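Local coordinates for protein ATP-dependent helicase FUN30 (Saccharomyces cerevisiae S288c, PDB 5GN1) that is an ATP-dependent Snf2-family chromatin remodeller that acts on nucleosomes, promotes DNA end resection at double-strand breaks and helps organise heterochromatin, at residues Gln213-Asp216 / Ile217-Met220; Thr261-Gly265 / Phe266-Leu270; Asp313-Glu316 / Glu317-Gln321. All blocks are in the same frame, centred on the assembly; numbering follows the deposited sequence.

Contact 1: Gln213-Asp216 / Ile217-Met220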
loop_
_atom_site.group_PDB
_atom_site.type_symbol
_atom_site.label_atom_id
_atom_site.label_comp_id
_atom_site.label_asym_id
_atom_site.label_seq_id
_atom_site.Cartn_x
_atom_site.Cartn_y
_atom_site.Cartn_z
ATOM N N GLN A 213 -4.146 0.717 -3.431
ATOM C CA GLN A 213 -3.785 2.117 -3.194
ATOM C C GLN A 213 -2.278 2.333 -3.271
ATOM O O GLN A 213 -1.811 3.394 -3.714
ATOM C CB GLN A 213 -4.287 2.565 -1.827
ATOM C CG GLN A 213 -5.785 2.683 -1.655
ATOM C CD GLN A 213 -6.139 2.937 -0.193
ATOM O OE1 GLN A 213 -5.931 2.076 0.671
ATOM N NE2 GLN A 213 -6.655 4.119 0.091
ATOM N N VAL A 214 -1.502 1.360 -2.796
ATOM C CA VAL A 214 -0.051 1.444 -2.944
ATOM C C VAL A 214 0.349 1.357 -4.413
ATOM O O VAL A 214 1.219 2.106 -4.866
ATOM C CB VAL A 214 0.638 0.363 -2.088
ATOM C CG1 VAL A 214 2.116 0.184 -2.501
ATOM C CG2 VAL A 214 0.526 0.715 -0.598
ATOM N N LEU A 215 -0.278 0.455 -5.184
ATOM C CA LEU A 215 0.014 0.375 -6.619
ATOM C C LEU A 215 -0.245 1.709 -7.325
ATOM O O LEU A 215 0.546 2.139 -8.179
ATOM C CB LEU A 215 -0.814 -0.740 -7.265
ATOM C CG LEU A 215 -0.447 -2.157 -6.786
ATOM C CD1 LEU A 215 -1.277 -3.214 -7.465
ATOM C CD2 LEU A 215 1.049 -2.434 -7.017
ATOM N N ASP A 216 -1.349 2.378 -6.980
ATOM C CA ASP A 216 -1.628 3.701 -7.537
ATOM C C ASP A 216 -0.508 4.682 -7.218
ATOM O O ASP A 216 -0.086 5.468 -8.079
ATOM C CB ASP A 216 -2.968 4.229 -6.994
ATOM C CG ASP A 216 -4.160 3.318 -7.326
ATOM O OD1 ASP A 216 -4.072 2.513 -8.279
ATOM O OD2 ASP A 216 -5.207 3.425 -6.643
ATOM N N ILE A 217 -0.022 4.673 -5.979
ATOM C CA ILE A 217 1.046 5.604 -5.624
ATOM C C ILE A 217 2.312 5.265 -6.389
ATOM O O ILE A 217 3.039 6.157 -6.847
ATOM C CB ILE A 217 1.300 5.591 -4.108
ATOM C CG1 ILE A 217 0.084 6.128 -3.356
ATOM C CG2 ILE A 217 2.521 6.430 -3.789
ATOM C CD1 ILE A 217 0.147 5.870 -1.840
ATOM N N LEU A 218 2.608 3.970 -6.512
ATOM C CA LEU A 218 3.834 3.547 -7.184
ATOM C C LEU A 218 3.855 3.982 -8.635
ATOM O O LEU A 218 4.933 4.207 -9.192
ATOM C CB LEU A 218 3.997 2.026 -7.087
ATOM C CG LEU A 218 4.461 1.449 -5.756
ATOM C CD1 LEU A 218 4.512 -0.078 -5.811
ATOM C CD2 LEU A 218 5.826 2.017 -5.381
ATOM N N GLU A 219 2.685 4.115 -9.268
ATOM C CA GLU A 219 2.676 4.553 -10.659
ATOM C C GLU A 219 3.302 5.941 -10.794
ATOM O O GLU A 219 4.076 6.195 -11.724
ATOM C CB GLU A 219 1.249 4.520 -11.210
ATOM C CG GLU A 219 0.682 3.100 -11.361
ATOM C CD GLU A 219 -0.607 3.092 -12.185
ATOM O OE1 GLU A 219 -0.908 4.127 -12.800
ATOM O OE2 GLU A 219 -1.321 2.071 -12.224
ATOM N N MET A 220 3.023 6.842 -9.843
ATOM C CA MET A 220 3.642 8.165 -9.899
ATOM C C MET A 220 5.115 8.107 -9.529
ATOM O O MET A 220 5.932 8.814 -10.132
ATOM C CB MET A 220 2.903 9.143 -8.988
ATOM C CG MET A 220 1.472 9.389 -9.410
ATOM S SD MET A 220 0.883 10.942 -8.705
ATOM C CE MET A 220 1.874 12.113 -9.637
#
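Val214 holds CG1 anti to its backbone N (chi1 165°), while Leu218 turns CG beside its own N (chi1 -76°); the two side chains then run side by side in the same direction, one helical turn apart. Val214 CG1 meets Leu218 CD1 at 4.1 Å. The stem of the leucine lies against the turn below, with Leu218 CG 3.4 Å from Val214 O. That oxygen also accepts the backbone N-H of Leu218, Leu218 N to Val214 O being 2.8 Å. Leu215 joins the apolar row more loosely, its CD2 being 4.4 Å from Leu218 CD1. All three residues belong to helix 212-224, which links parallel strands 205-209 and 229-232 in the C-terminal RecA-like lobe, a beta-alpha-beta crossover of the P-loop NTPase type. Val214 and Leu215 rest on Ser209, and Leu218 on Ile207, so this row faces the sheet. Ile217 points elsewhere: its CG1 passes 3.3 Å from Gln213 O, and its side chain packs on Phe158 of helix 157-166. On a partly exposed flank, Glu219 CG approaches Leu215 O at 3.3 Å before the extended chain carries the carboxylate onward. Asp216 OD1 and Glu219 OE2 stand 4.8 Å apart, and both form salt bridges with Arg231 NH1 of strand 229-232. The shared arginine probably offsets the repulsion between the two acids, and it ties this flank of the helix to the outermost strand on that side of the sheet.

Contact 2: Thr261-Gly265 / Phe266-Leu270; sequences TKAGG and FGINL
Phe266 folds back over Ala263 in the sequence TKAGGFGINL, which matches helicase motif V of the Snf2 family, in the loop between strands 256-260 and 275-278; in such helicases motif V lies at the cleft between the two RecA-like lobes and probably helps couple ATP and DNA binding. Its backbone N-H closes the end of the short 3-10 turn, Phe266 N to Ala263 O being 2.9 Å, in a nearly straight bond (171° at the hydrogen) whose donor stands well above the carbonyl plane. A chi1 of -61° swings the ring over the turn, and Ala263 CA sits over its centre in a CH-pi contact, 9° from the ring normal. The methyl group is displaced toward the CD2-CE2 edge, Ala263 CB to Phe266 CD2 being 3.7 Å; toward the CD1-CE1 edge Lys262 O comes to 3.3 Å from Phe266 CE1. Arg241 adds a cation-pi contact to the same ring. Gly267 follows with positive phi, turning the chain, and a water joins it to the turn by accepting from Gly267 N and donating to Gly264 O. Ile268 then reaches back to Ala263, its CD1 4.4 Å from Ala263 CB, while its carbonyl oxygen takes a hydrogen bond from Arg294 NH1. Asn269 O accepts a hydrogen bond from Tyr249 OH, and Leu270 buries its side chain against Phe257 and Leu259. The turn beneath the ring is itself closed by Gly265 N to Lys262 O at 2.9 Å and Gly264 N to Thr261 O at 2.8 Å.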
loop_
_atom_site.group_PDB
_atom_site.type_symbol
_atom_site.label_atom_id
_atom_site.label_comp_id
_atom_site.label_asym_id
_atom_site.label_seq_id
_atom_site.Cartn_x
_atom_site.Cartn_y
_atom_site.Cartn_z
ATOM N N THR A 261 -0.512 -8.831 -4.911
ATOM C CA THR A 261 -0.017 -10.113 -4.422
ATOM C C THR A 261 -0.963 -11.250 -4.791
ATOM O O THR A 261 -0.508 -12.360 -5.082
ATOM C CB THR A 261 0.202 -10.017 -2.918
ATOM O OG1 THR A 261 1.174 -8.996 -2.681
ATOM C CG2 THR A 261 0.705 -11.323 -2.340
ATOM N N LYS A 262 -2.267 -10.972 -4.851
ATOM C CA LYS A 262 -3.246 -11.969 -5.279
ATOM C C LYS A 262 -3.028 -12.412 -6.727
ATOM O O LYS A 262 -3.443 -13.517 -7.092
ATOM C CB LYS A 262 -4.675 -11.428 -5.078
ATOM C CG LYS A 262 -5.019 -10.141 -5.854
ATOM C CD LYS A 262 -6.328 -9.460 -5.365
ATOM C CE LYS A 262 -6.815 -8.290 -6.279
ATOM N NZ LYS A 262 -6.176 -6.908 -6.192
ATOM N N ALA A 263 -2.359 -11.599 -7.560
ATOM C CA ALA A 263 -2.003 -12.097 -8.889
ATOM C C ALA A 263 -1.062 -13.288 -8.806
ATOM O O ALA A 263 -0.984 -14.071 -9.761
ATOM C CB ALA A 263 -1.382 -10.991 -9.757
ATOM N N GLY A 264 -0.360 -13.457 -7.681
ATOM C CA GLY A 264 0.381 -14.682 -7.459
ATOM C C GLY A 264 -0.460 -15.924 -7.660
ATOM O O GLY A 264 0.069 -16.993 -7.979
ATOM N N GLY A 265 -1.780 -15.803 -7.502
ATOM C CA GLY A 265 -2.693 -16.911 -7.694
ATOM C C GLY A 265 -3.310 -17.065 -9.067
ATOM O O GLY A 265 -4.118 -17.979 -9.263
ATOM N N PHE A 266 -2.973 -16.209 -10.032
ATOM C CA PHE A 266 -3.600 -16.236 -11.352
ATOM C C PHE A 266 -2.951 -17.234 -12.309
ATOM O O PHE A 266 -3.366 -17.305 -13.466
ATOM C CB PHE A 266 -3.575 -14.843 -12.010
ATOM C CG PHE A 266 -4.319 -13.770 -11.242
ATOM C CD1 PHE A 266 -5.109 -14.084 -10.143
ATOM C CD2 PHE A 266 -4.239 -12.441 -11.640
ATOM C CE1 PHE A 266 -5.788 -13.093 -9.442
ATOM C CE2 PHE A 266 -4.920 -11.435 -10.946
ATOM C CZ PHE A 266 -5.695 -11.765 -9.845
ATOM N N GLY A 267 -1.939 -17.978 -11.867
ATOM C CA GLY A 267 -1.228 -18.893 -12.751
ATOM C C GLY A 267 -0.543 -18.238 -13.935
ATOM O O GLY A 267 -0.454 -18.849 -15.004
ATOM N N ILE A 268 -0.054 -17.006 -13.779
ATOM C CA ILE A 268 0.637 -16.317 -14.864
ATOM C C ILE A 268 2.123 -16.619 -14.759
ATOM O O ILE A 268 2.653 -16.915 -13.680
ATOM C CB ILE A 268 0.371 -14.795 -14.859
ATOM C CG1 ILE A 268 0.852 -14.161 -13.553
ATOM C CG2 ILE A 268 -1.108 -14.507 -15.084
ATOM C CD1 ILE A 268 0.458 -12.703 -13.404
ATOM N N ASN A 269 2.805 -16.528 -15.899
ATOM C CA ASN A 269 4.203 -16.919 -16.043
ATOM C C ASN A 269 5.021 -15.690 -16.427
ATOM O O ASN A 269 4.868 -15.165 -17.531
ATOM C CB ASN A 269 4.332 -18.021 -17.096
ATOM C CG ASN A 269 5.724 -18.611 -17.154
ATOM O OD1 ASN A 269 6.712 -17.887 -17.166
ATOM N ND2 ASN A 269 5.807 -19.936 -17.174
ATOM N N LEU A 270 5.909 -15.249 -15.535
ATOM C CA LEU A 270 6.682 -14.024 -15.740
ATOM C C LEU A 270 8.177 -14.287 -15.608
ATOM O O LEU A 270 8.903 -13.516 -14.976
ATOM C CB LEU A 270 6.234 -12.923 -14.760
ATOM C CG LEU A 270 4.778 -12.487 -14.954
ATOM C CD1 LEU A 270 4.254 -11.602 -13.825
ATOM C CD2 LEU A 270 4.647 -11.799 -16.286
HETATM O O HOH W 1 -1.172 -19.226 -9.379
#

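Contact 3: Asp313-Glu316 / Glu317-Gln321; sequences DSIE and EKIHQ
The carboxylate of Glu317 has the backbone N of Asp313 off to one face: the donor stands well out of the carboxylate plane and is closest to one oxygen, Glu317 OE1 to Asp313 N being a very short 2.5 Å. That separation is less than a normal N-H...O bond allows, which leaves the exact placing of the carboxylate doubtful. The carboxylate of Glu316 turns elsewhere and is held at both oxygens, OE1 by Thr311 N and OE2 by a salt bridge to Lys186 NZ. A third flat group, the His320 imidazole, leads away from the first turn. Glu317 reaches back with CG opposite its carbonyl carbon (chi1 -67°), extends the chain, then twists the carboxylate at chi3 (-76°). Ser314, just ahead of the two glutamates, is the N-cap of helix 315-322, the helix that follows strand 304-311 in the C-terminal RecA-like lobe. Ser314 OG accepts from Glu316 N at 3.0 Å and donates a hydrogen bond to Thr311 O. Its carbonyl takes the next amide, Glu317 N to Ser314 O being 3.0 Å. The acidic side chains near this helix start would probably interact favourably with the helix dipole. One turn on, Ile319 N donates to Ile315 O at 2.9 Å, and Ile315 CG1 meets Ile319 CD1 at 4.2 Å. Both isoleucines are buried against Arg108 of helix 100-110 and against helix 345-359, where Ile315 touches Ile355, Ile319 touches Leu351, and Lys318 curls (chi2 -55°) to touch Leu351 and Ile354 while its NZ forms a salt bridge with Glu358.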
loop_
_atom_site.group_PDB
_atom_site.type_symbol
_atom_site.label_atom_id
_atom_site.label_comp_id
_atom_site.label_asym_id
_atom_site.label_seq_id
_atom_site.Cartn_x
_atom_site.Cartn_y
_atom_site.Cartn_z
ATOM N N ASP A 313 10.872 -0.811 13.567
ATOM C CA ASP A 313 10.156 -0.140 14.658
ATOM C C ASP A 313 8.687 0.056 14.280
ATOM O O ASP A 313 8.092 1.106 14.523
ATOM C CB ASP A 313 10.830 1.191 15.014
ATOM C CG ASP A 313 10.309 1.812 16.324
ATOM O OD1 ASP A 313 9.803 1.076 17.211
ATOM O OD2 ASP A 313 10.420 3.057 16.455
ATOM N N SER A 314 8.108 -0.962 13.644
ATOM C CA SER A 314 6.749 -0.876 13.139
ATOM C C SER A 314 6.091 -2.238 13.257
ATOM O O SER A 314 6.751 -3.264 13.444
ATOM C CB SER A 314 6.713 -0.408 11.680
ATOM O OG SER A 314 6.771 -1.525 10.808
ATOM N N ILE A 315 4.767 -2.231 13.098
ATOM C CA ILE A 315 3.966 -3.446 13.117
ATOM C C ILE A 315 4.433 -4.471 12.088
ATOM O O ILE A 315 4.164 -5.667 12.239
ATOM C CB ILE A 315 2.495 -3.061 12.892
ATOM C CG1 ILE A 315 1.582 -4.271 13.081
ATOM C CG2 ILE A 315 2.332 -2.430 11.519
ATOM C CD1 ILE A 315 0.124 -3.902 13.159
ATOM N N GLU A 316 5.129 -4.030 11.033
ATOM C CA GLU A 316 5.601 -4.972 10.019
ATOM C C GLU A 316 6.601 -5.962 10.603
ATOM O O GLU A 316 6.665 -7.113 10.165
ATOM C CB GLU A 316 6.221 -4.217 8.842
ATOM C CG GLU A 316 5.185 -3.431 8.015
ATOM C CD GLU A 316 5.741 -2.919 6.683
ATOM O OE1 GLU A 316 6.963 -2.678 6.592
ATOM O OE2 GLU A 316 4.950 -2.783 5.724
ATOM N N GLU A 317 7.386 -5.531 11.595
ATOM C CA GLU A 317 8.256 -6.465 12.301
ATOM C C GLU A 317 7.443 -7.536 13.024
ATOM O O GLU A 317 7.778 -8.723 12.959
ATOM C CB GLU A 317 9.163 -5.702 13.271
ATOM C CG GLU A 317 10.178 -4.811 12.561
ATOM C CD GLU A 317 11.199 -4.176 13.503
ATOM O OE1 GLU A 317 10.858 -3.209 14.218
ATOM O OE2 GLU A 317 12.346 -4.665 13.538
ATOM N N LYS A 318 6.351 -7.139 13.695
ATOM C CA LYS A 318 5.495 -8.115 14.370
ATOM C C LYS A 318 4.847 -9.064 13.376
ATOM O O LYS A 318 4.704 -10.263 13.647
ATOM C CB LYS A 318 4.416 -7.394 15.182
ATOM C CG LYS A 318 4.969 -6.468 16.236
ATOM C CD LYS A 318 5.904 -7.224 17.139
ATOM C CE LYS A 318 7.025 -6.338 17.650
ATOM N NZ LYS A 318 7.963 -7.135 18.485
ATOM N N ILE A 319 4.425 -8.541 12.224
ATOM C CA ILE A 319 3.807 -9.400 11.218
ATOM C C ILE A 319 4.826 -10.386 10.648
ATOM O O ILE A 319 4.510 -11.557 10.411
ATOM C CB ILE A 319 3.148 -8.530 10.131
ATOM C CG1 ILE A 319 1.896 -7.868 10.718
ATOM C CG2 ILE A 319 2.816 -9.357 8.870
ATOM C CD1 ILE A 319 1.226 -6.880 9.797
ATOM N N HIS A 320 6.069 -9.941 10.446
ATOM C CA HIS A 320 7.106 -10.856 9.970
ATOM C C HIS A 320 7.351 -11.991 10.964
ATOM O O HIS A 320 7.532 -13.146 10.564
ATOM C CB HIS A 320 8.400 -10.082 9.710
ATOM C CG HIS A 320 9.493 -10.903 9.091
ATOM N ND1 HIS A 320 9.296 -11.696 7.980
ATOM C CD2 HIS A 320 10.797 -11.050 9.429
ATOM C CE1 HIS A 320 10.428 -12.299 7.661
ATOM N NE2 HIS A 320 11.355 -11.925 8.526
ATOM N N GLN A 321 7.355 -11.679 12.268
ATOM C CA GLN A 321 7.633 -12.692 13.288
ATOM C C GLN A 321 6.524 -13.728 13.375
ATOM O O GLN A 321 6.796 -14.921 13.543
ATOM C CB GLN A 321 7.809 -12.040 14.662
ATOM C CG GLN A 321 9.044 -11.181 14.833
ATOM C CD GLN A 321 8.908 -10.189 15.983
ATOM O OE1 GLN A 321 8.198 -10.441 16.969
ATOM N NE2 GLN A 321 9.569 -9.042 15.847
#

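Overall arrangement
The contacts come in series along the chain, 1 then 2 then 3, all within the helicase C-terminal region. Their centres lie about 19 Å (1 to 2), about 22 Å (1 to 3) and about 25 Å (2 to 3) apart, and none touches another. They share one six-stranded parallel sheet: helix 212-224 leaves strand 205-209, the loop 261-270 leaves the adjacent strand 256-260, and helix 315-322 follows strand 304-311, on the far side of strand 275-278 from strand 205-209. All three are parts of one RecA-like lobe, half of the whole protein's ATPase motor; contact 2 lies in helicase motif V, while contact 1 fastens the helix connecting strands 205-209 and 229-232, and contact 3 joins helices 100-110 and 345-359.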